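Local coordinates for protein class B carbapenemase GOB-18 (Elizabethkingia meningoseptica, PDB 5K0W) that probably hydrolyses beta-lactam antibiotics, carbapenems among them, as a class B3 metallo-beta-lactamase working with two zinc ions, at residues Ala99-Lys111 with Met138-Asp151. Residues are numbered along the deposited sequence; the frame is centred on the assembly and turned at random.
Sequences AHYDHTGALQDFK and MGKYGVTFKPVTPD. With ZN (zinc ion), chain C; ZN (zinc ion), chain D.
The T104 hydroxyl lies over the middle of the F145 ring, OG1 being 3.1 Å above the ring plane, while CB of T104 makes a CH-pi contact with the same face. A chi1 of 65° sets OG1 between the backbone N and the carbonyl carbon of T104, and from there it also gives a weak hydrogen bond to H100 O. F145 CB packs against Y101 CB, and M138, its chain folded at chi2 and chi3, brings CE to the edge of the Y101 ring, 3.6 Å from CE1. CG of M138 rests 3.5 Å from CD2 of H100. These contacts place the loop beside the zinc-binding motif of the metallo-beta-lactamase fold, here QAHYDH, with Q98 where the family's usual HXHXDH has its first histidine: H100 ND1 binds one zinc ion together with Q98 and H175, whereas D102 OD2 and H103 NE2 hold the other with H241, and one water bridges the two metals. Along helix 107-114 apolar packing, with L107 and K111 CD against V148, runs between charged ends. A further water joins T104 O, Q108 N and K146 O. K146 stretches out to D109, its NZ forming a salt bridge to OD1 at 2.8 Å, nearly along the C-O axis. K111 NZ donates to T149 O in the carbonyl plane, at a C=O...N angle of 151°; D151 OD1, hydrogen-bonded to F118 N, forms a long salt bridge with that ammonium.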
ATOM      1  N   ALA A  99       7.318   2.013  -0.773  1.00 22.71           N
ATOM      2  CA  ALA A  99       8.489   1.396  -0.120  1.00 22.02           C
ATOM      3  C   ALA A  99       8.951   2.096   1.155  1.00 25.38           C
ATOM      4  O   ALA A  99      10.091   2.571   1.248  1.00 24.99           O
ATOM      5  CB  ALA A  99       9.643   1.228  -1.105  1.00 22.48           C
ATOM      6  N   HIS A 100       8.042   2.144   2.151  1.00 20.71           N
ATOM      7  CA  HIS A 100       8.297   2.679   3.491  1.00 18.85           C
ATOM      8  C   HIS A 100       8.093   1.555   4.495  1.00 23.54           C
ATOM      9  O   HIS A 100       7.200   0.724   4.288  1.00 23.42           O
ATOM     10  CB  HIS A 100       7.375   3.857   3.791  1.00 18.63           C
ATOM     11  CG  HIS A 100       7.787   5.143   3.153  1.00 21.56           C
ATOM     12  ND1 HIS A 100       6.888   6.164   2.965  1.00 23.07           N
ATOM     13  CD2 HIS A 100       8.991   5.534   2.683  1.00 22.97           C
ATOM     14  CE1 HIS A 100       7.568   7.138   2.390  1.00 22.07           C
ATOM     15  NE2 HIS A 100       8.840   6.812   2.221  1.00 22.44           N
ATOM     16  N   TYR A 101       8.928   1.508   5.566  1.00 21.06           N
ATOM     17  CA  TYR A 101       8.908   0.485   6.638  1.00 20.86           C
ATOM     18  C   TYR A 101       7.510   0.138   7.186  1.00 23.80           C
ATOM     19  O   TYR A 101       7.284  -1.001   7.593  1.00 22.68           O
ATOM     20  CB  TYR A 101       9.887   0.829   7.783  1.00 21.72           C
ATOM     21  CG  TYR A 101       9.375   1.870   8.746  1.00 23.32           C
ATOM     22  CD1 TYR A 101       9.429   3.221   8.434  1.00 24.35           C
ATOM     23  CD2 TYR A 101       8.835   1.507   9.977  1.00 25.73           C
ATOM     24  CE1 TYR A 101       8.936   4.187   9.310  1.00 24.40           C
ATOM     25  CE2 TYR A 101       8.346   2.469  10.869  1.00 26.94           C
ATOM     26  CZ  TYR A 101       8.395   3.809  10.525  1.00 32.43           C
ATOM     27  OH  TYR A 101       7.928   4.766  11.391  1.00 33.74           O
ATOM     28  N   ASP A 102       6.586   1.121   7.203  1.00 20.54           N
ATOM     29  CA  ASP A 102       5.224   0.927   7.701  1.00 20.29           C
ATOM     30  C   ASP A 102       4.320   0.141   6.718  1.00 24.28           C
ATOM     31  O   ASP A 102       3.154  -0.089   7.022  1.00 25.28           O
ATOM     32  CB  ASP A 102       4.594   2.257   8.167  1.00 21.42           C
ATOM     33  CG  ASP A 102       4.474   3.328   7.104  1.00 29.43           C
ATOM     34  OD1 ASP A 102       5.477   3.574   6.385  1.00 27.47           O
ATOM     35  OD2 ASP A 102       3.396   3.971   7.030  1.00 37.53           O
ATOM     36  N   HIS A 103       4.855  -0.295   5.563  1.00 18.61           N
ATOM     37  CA  HIS A 103       4.143  -1.136   4.589  1.00 17.17           C
ATOM     38  C   HIS A 103       5.046  -2.290   4.114  1.00 19.98           C
ATOM     39  O   HIS A 103       4.555  -3.227   3.484  1.00 19.35           O
ATOM     40  CB  HIS A 103       3.632  -0.318   3.383  1.00 17.48           C
ATOM     41  CG  HIS A 103       2.906   0.939   3.762  1.00 20.60           C
ATOM     42  ND1 HIS A 103       1.554   0.936   4.061  1.00 21.98           N
ATOM     43  CD2 HIS A 103       3.386   2.188   3.929  1.00 21.95           C
ATOM     44  CE1 HIS A 103       1.257   2.183   4.372  1.00 21.13           C
ATOM     45  NE2 HIS A 103       2.326   2.971   4.306  1.00 21.53           N
ATOM     46  N   THR A 104       6.367  -2.218   4.430  1.00 15.79           N
ATOM     47  CA  THR A 104       7.371  -3.211   4.017  1.00 14.93           C
ATOM     48  C   THR A 104       8.003  -3.995   5.177  1.00 17.72           C
ATOM     49  O   THR A 104       8.808  -4.884   4.915  1.00 19.79           O
ATOM     50  CB  THR A 104       8.539  -2.509   3.277  1.00 18.26           C
ATOM     51  OG1 THR A 104       9.206  -1.646   4.195  1.00 13.97           O
ATOM     52  CG2 THR A 104       8.101  -1.714   2.068  1.00 16.12           C
ATOM     53  N   GLY A 105       7.767  -3.585   6.415  1.00 11.15           N
ATOM     54  CA  GLY A 105       8.401  -4.196   7.578  1.00 12.04           C
ATOM     55  C   GLY A 105       8.322  -5.711   7.725  1.00 18.90           C
ATOM     56  O   GLY A 105       9.269  -6.323   8.225  1.00 18.90           O
ATOM     57  N   ALA A 106       7.190  -6.333   7.313  1.00 16.51           N
ATOM     58  CA  ALA A 106       7.018  -7.780   7.422  1.00 16.76           C
ATOM     59  C   ALA A 106       7.220  -8.515   6.113  1.00 21.79           C
ATOM     60  O   ALA A 106       7.034  -9.730   6.080  1.00 21.33           O
ATOM     61  CB  ALA A 106       5.664  -8.110   8.012  1.00 17.59           C
ATOM     62  N   LEU A 107       7.657  -7.798   5.056  1.00 19.18           N
ATOM     63  CA  LEU A 107       7.857  -8.315   3.700  1.00 19.59           C
ATOM     64  C   LEU A 107       8.839  -9.454   3.598  1.00 24.56           C
ATOM     65  O   LEU A 107       8.567 -10.415   2.879  1.00 24.34           O
ATOM     66  CB  LEU A 107       8.278  -7.202   2.744  1.00 19.90           C
ATOM     67  CG  LEU A 107       7.238  -6.680   1.781  1.00 25.26           C
ATOM     68  CD1 LEU A 107       7.812  -5.524   0.988  1.00 26.20           C
ATOM     69  CD2 LEU A 107       6.780  -7.768   0.808  1.00 26.69           C
ATOM     70  N   GLN A 108      10.001  -9.332   4.269  1.00 22.06           N
ATOM     71  CA  GLN A 108      11.017 -10.381   4.265  1.00 21.55           C
ATOM     72  C   GLN A 108      10.522 -11.582   5.051  1.00 27.63           C
ATOM     73  O   GLN A 108      10.688 -12.714   4.592  1.00 28.41           O
ATOM     74  CB  GLN A 108      12.368  -9.877   4.801  1.00 21.83           C
ATOM     75  CG  GLN A 108      13.519 -10.880   4.616  1.00 26.92           C
ATOM     76  CD  GLN A 108      13.755 -11.294   3.180  1.00 44.97           C
ATOM     77  OE1 GLN A 108      13.242 -10.700   2.247  1.00 42.90           O
ATOM     78  NE2 GLN A 108      14.517 -12.348   2.974  1.00 41.86           N
ATOM     79  N   ASP A 109       9.884 -11.324   6.213  1.00 24.33           N
ATOM     80  CA  ASP A 109       9.305 -12.330   7.102  1.00 23.58           C
ATOM     81  C   ASP A 109       8.307 -13.178   6.309  1.00 26.11           C
ATOM     82  O   ASP A 109       8.363 -14.405   6.387  1.00 25.20           O
ATOM     83  CB  ASP A 109       8.631 -11.645   8.310  1.00 26.20           C
ATOM     84  CG  ASP A 109       9.561 -10.848   9.233  1.00 41.45           C
ATOM     85  OD1 ASP A 109      10.788 -11.110   9.216  1.00 44.38           O
ATOM     86  OD2 ASP A 109       9.051 -10.007  10.017  1.00 42.20           O
ATOM     87  N   PHE A 110       7.461 -12.526   5.476  1.00 22.51           N
ATOM     88  CA  PHE A 110       6.498 -13.197   4.607  1.00 22.74           C
ATOM     89  C   PHE A 110       7.182 -13.974   3.483  1.00 30.92           C
ATOM     90  O   PHE A 110       6.858 -15.150   3.282  1.00 31.25           O
ATOM     91  CB  PHE A 110       5.461 -12.222   4.037  1.00 23.55           C
ATOM     92  CG  PHE A 110       4.248 -12.094   4.918  1.00 24.49           C
ATOM     93  CD1 PHE A 110       3.327 -13.133   5.021  1.00 27.69           C
ATOM     94  CD2 PHE A 110       4.034 -10.945   5.668  1.00 26.59           C
ATOM     95  CE1 PHE A 110       2.219 -13.033   5.878  1.00 28.19           C
ATOM     96  CE2 PHE A 110       2.918 -10.839   6.515  1.00 29.96           C
ATOM     97  CZ  PHE A 110       2.019 -11.886   6.616  1.00 27.42           C
ATOM     98  N   LYS A 111       8.142 -13.334   2.771  1.00 28.57           N
ATOM     99  CA  LYS A 111       8.869 -13.972   1.667  1.00 28.76           C
ATOM    100  C   LYS A 111       9.571 -15.272   2.064  1.00 32.77           C
ATOM    101  O   LYS A 111       9.479 -16.243   1.313  1.00 32.60           O
ATOM    102  CB  LYS A 111       9.835 -13.002   0.979  1.00 30.67           C
ATOM    103  CG  LYS A 111       9.972 -13.285  -0.510  1.00 38.34           C
ATOM    104  CD  LYS A 111      11.165 -12.573  -1.099  1.00 43.43           C
ATOM    105  CE  LYS A 111      11.675 -13.255  -2.340  1.00 46.12           C
ATOM    106  NZ  LYS A 111      12.991 -12.709  -2.766  1.00 47.24           N
ATOM    107  N   MET A 138      13.589   8.752   3.919  1.00 21.51           N
ATOM    108  CA  MET A 138      13.728   7.728   4.968  1.00 21.01           C
ATOM    109  C   MET A 138      15.141   7.158   5.173  1.00 24.47           C
ATOM    110  O   MET A 138      15.372   6.457   6.158  1.00 22.17           O
ATOM    111  CB  MET A 138      12.670   6.618   4.775  1.00 22.94           C
ATOM    112  CG  MET A 138      11.241   7.121   4.804  1.00 26.23           C
ATOM    113  SD  MET A 138      10.858   8.036   6.313  1.00 31.18           S
ATOM    114  CE  MET A 138      10.835   6.703   7.491  1.00 26.93           C
ATOM    115  N   GLY A 139      16.051   7.468   4.241  1.00 22.05           N
ATOM    116  CA  GLY A 139      17.451   7.046   4.253  1.00 21.25           C
ATOM    117  C   GLY A 139      18.234   7.601   5.427  1.00 24.45           C
ATOM    118  O   GLY A 139      19.146   6.934   5.925  1.00 23.19           O
ATOM    119  N   LYS A 140      17.856   8.815   5.909  1.00 21.22           N
ATOM    120  CA  LYS A 140      18.466   9.467   7.085  1.00 19.99           C
ATOM    121  C   LYS A 140      18.388   8.576   8.352  1.00 25.41           C
ATOM    122  O   LYS A 140      19.198   8.750   9.265  1.00 25.63           O
ATOM    123  CB  LYS A 140      17.865  10.860   7.346  1.00 19.76           C
ATOM    124  CG  LYS A 140      16.385  10.883   7.711  1.00 26.69           C
ATOM    125  CD  LYS A 140      15.914  12.318   7.889  1.00 48.60           C
ATOM    126  CE  LYS A 140      14.416  12.487   7.767  1.00 73.61           C
ATOM    127  NZ  LYS A 140      14.002  13.920   7.824  1.00 86.49           N
ATOM    128  N   TYR A 141      17.428   7.620   8.380  1.00 21.31           N
ATOM    129  CA  TYR A 141      17.207   6.661   9.460  1.00 21.41           C
ATOM    130  C   TYR A 141      17.992   5.344   9.258  1.00 25.28           C
ATOM    131  O   TYR A 141      17.903   4.450  10.103  1.00 26.06           O
ATOM    132  CB  TYR A 141      15.700   6.357   9.603  1.00 23.04           C
ATOM    133  CG  TYR A 141      14.860   7.568   9.932  1.00 25.17           C
ATOM    134  CD1 TYR A 141      14.799   8.065  11.230  1.00 27.21           C
ATOM    135  CD2 TYR A 141      14.118   8.215   8.948  1.00 25.87           C
ATOM    136  CE1 TYR A 141      14.048   9.200  11.536  1.00 28.53           C
ATOM    137  CE2 TYR A 141      13.363   9.351   9.242  1.00 27.01           C
ATOM    138  CZ  TYR A 141      13.338   9.843  10.537  1.00 37.23           C
ATOM    139  OH  TYR A 141      12.589  10.948  10.859  1.00 42.52           O
ATOM    140  N   GLY A 142      18.722   5.223   8.147  1.00 20.17           N
ATOM    141  CA  GLY A 142      19.485   4.027   7.821  1.00 20.08           C
ATOM    142  C   GLY A 142      18.627   2.878   7.320  1.00 25.96           C
ATOM    143  O   GLY A 142      17.903   3.030   6.331  1.00 25.30           O
ATOM    144  N   VAL A 143      18.726   1.706   7.993  1.00 22.98           N
ATOM    145  CA  VAL A 143      17.952   0.505   7.652  1.00 22.14           C
ATOM    146  C   VAL A 143      16.739   0.461   8.574  1.00 24.80           C
ATOM    147  O   VAL A 143      16.884   0.137   9.760  1.00 25.91           O
ATOM    148  CB  VAL A 143      18.794  -0.804   7.703  1.00 25.52           C
ATOM    149  CG1 VAL A 143      17.939  -2.026   7.376  1.00 25.77           C
ATOM    150  CG2 VAL A 143      20.000  -0.741   6.775  1.00 24.85           C
ATOM    151  N   THR A 144      15.562   0.820   8.037  1.00 18.86           N
ATOM    152  CA  THR A 144      14.285   0.859   8.775  1.00 18.42           C
ATOM    153  C   THR A 144      13.481  -0.437   8.645  1.00 22.62           C
ATOM    154  O   THR A 144      12.515  -0.637   9.379  1.00 23.18           O
ATOM    155  CB  THR A 144      13.438   2.077   8.372  1.00 24.64           C
ATOM    156  OG1 THR A 144      13.492   2.250   6.958  1.00 26.42           O
ATOM    157  CG2 THR A 144      13.861   3.346   9.079  1.00 19.74           C
ATOM    158  N   PHE A 145      13.864  -1.305   7.711  1.00 18.76           N
ATOM    159  CA  PHE A 145      13.181  -2.571   7.484  1.00 18.64           C
ATOM    160  C   PHE A 145      14.139  -3.577   6.863  1.00 24.78           C
ATOM    161  O   PHE A 145      15.097  -3.178   6.184  1.00 23.23           O
ATOM    162  CB  PHE A 145      11.927  -2.373   6.602  1.00 20.14           C
ATOM    163  CG  PHE A 145      12.187  -1.960   5.173  1.00 21.10           C
ATOM    164  CD1 PHE A 145      12.248  -0.615   4.820  1.00 24.20           C
ATOM    165  CD2 PHE A 145      12.303  -2.911   4.170  1.00 22.37           C
ATOM    166  CE1 PHE A 145      12.445  -0.236   3.496  1.00 24.89           C
ATOM    167  CE2 PHE A 145      12.519  -2.533   2.849  1.00 25.42           C
ATOM    168  CZ  PHE A 145      12.577  -1.197   2.516  1.00 23.86           C
ATOM    169  N   LYS A 146      13.868  -4.885   7.080  1.00 23.17           N
ATOM    170  CA  LYS A 146      14.679  -5.987   6.540  1.00 23.25           C
ATOM    171  C   LYS A 146      14.692  -5.893   5.029  1.00 25.05           C
ATOM    172  O   LYS A 146      13.630  -6.011   4.415  1.00 24.94           O
ATOM    173  CB  LYS A 146      14.101  -7.357   6.934  1.00 26.36           C
ATOM    174  CG  LYS A 146      14.433  -7.873   8.323  1.00 41.84           C
ATOM    175  CD  LYS A 146      13.526  -9.087   8.608  1.00 49.36           C
ATOM    176  CE  LYS A 146      13.962  -9.940   9.766  1.00 60.72           C
ATOM    177  NZ  LYS A 146      13.514 -11.348   9.591  1.00 73.34           N
ATOM    178  N   PRO A 147      15.862  -5.660   4.399  1.00 20.79           N
ATOM    179  CA  PRO A 147      15.898  -5.576   2.931  1.00 20.24           C
ATOM    180  C   PRO A 147      15.334  -6.818   2.237  1.00 22.56           C
ATOM    181  O   PRO A 147      15.445  -7.920   2.763  1.00 19.77           O
ATOM    182  CB  PRO A 147      17.386  -5.362   2.629  1.00 21.48           C
ATOM    183  CG  PRO A 147      18.094  -5.826   3.832  1.00 24.43           C
ATOM    184  CD  PRO A 147      17.210  -5.471   4.963  1.00 20.91           C
ATOM    185  N   VAL A 148      14.679  -6.613   1.083  1.00 21.85           N
ATOM    186  CA  VAL A 148      14.057  -7.671   0.271  1.00 22.13           C
ATOM    187  C   VAL A 148      14.434  -7.506  -1.220  1.00 23.86           C
ATOM    188  O   VAL A 148      14.613  -6.376  -1.687  1.00 21.32           O
ATOM    189  CB  VAL A 148      12.517  -7.815   0.550  1.00 25.70           C
ATOM    190  CG1 VAL A 148      11.750  -6.562   0.168  1.00 25.97           C
ATOM    191  CG2 VAL A 148      11.916  -9.034  -0.137  1.00 25.22           C
ATOM    192  N   THR A 149      14.596  -8.646  -1.933  1.00 20.78           N
ATOM    193  CA  THR A 149      14.950  -8.690  -3.356  1.00 20.38           C
ATOM    194  C   THR A 149      13.750  -9.085  -4.235  1.00 24.94           C
ATOM    195  O   THR A 149      13.280 -10.224  -4.148  1.00 25.80           O
ATOM    196  CB  THR A 149      16.218  -9.502  -3.546  1.00 26.93           C
ATOM    197  OG1 THR A 149      17.277  -8.806  -2.875  1.00 29.14           O
ATOM    198  CG2 THR A 149      16.589  -9.699  -5.007  1.00 26.08           C
ATOM    199  N   PRO A 150      13.214  -8.164  -5.070  1.00 21.13           N
ATOM    200  CA  PRO A 150      12.048  -8.525  -5.893  1.00 20.97           C
ATOM    201  C   PRO A 150      12.364  -9.567  -6.961  1.00 25.34           C
ATOM    202  O   PRO A 150      13.447  -9.560  -7.545  1.00 25.35           O
ATOM    203  CB  PRO A 150      11.599  -7.192  -6.501  1.00 22.40           C
ATOM    204  CG  PRO A 150      12.801  -6.339  -6.486  1.00 26.62           C
ATOM    205  CD  PRO A 150      13.599  -6.752  -5.276  1.00 22.58           C
ATOM    206  N   ASP A 151      11.416 -10.483  -7.168  1.00 21.10           N
ATOM    207  CA  ASP A 151      11.475 -11.558  -8.154  1.00 19.86           C
ATOM    208  C   ASP A 151      11.112 -11.014  -9.536  1.00 21.35           C
ATOM    209  O   ASP A 151      11.487 -11.608 -10.549  1.00 20.87           O
ATOM    210  CB  ASP A 151      10.523 -12.702  -7.760  1.00 21.48           C
ATOM    211  CG  ASP A 151      10.834 -13.287  -6.402  1.00 40.00           C
ATOM    212  OD1 ASP A 151      10.360 -12.724  -5.392  1.00 40.95           O
ATOM    213  OD2 ASP A 151      11.581 -14.287  -6.344  1.00 50.79           O
TER
HETATM  214 ZN    ZN C 301       2.457   4.800   5.330  1.00 25.24          ZN
HETATM  215 ZN    ZN D 302       4.905   6.473   3.441  1.00 25.92          ZN
HETATM  216  O   HOH W   1      11.356   3.352   5.740  1.00 10.26           O
HETATM  217  O   HOH W   2      11.059  -6.653   4.946  1.00  3.44           O
HETATM  218  O   HOH W   3      11.465  -5.065   9.002  1.00  8.86           O
HETATM  219  O   HOH W   4      14.881 -11.432  -0.513  1.00  8.12           O
HETATM  220  O   HOH W   5       3.147   6.575   4.538  1.00 29.18           O
HETATM  221  O   HOH W   6       5.510   8.019   4.899  1.00 23.51           O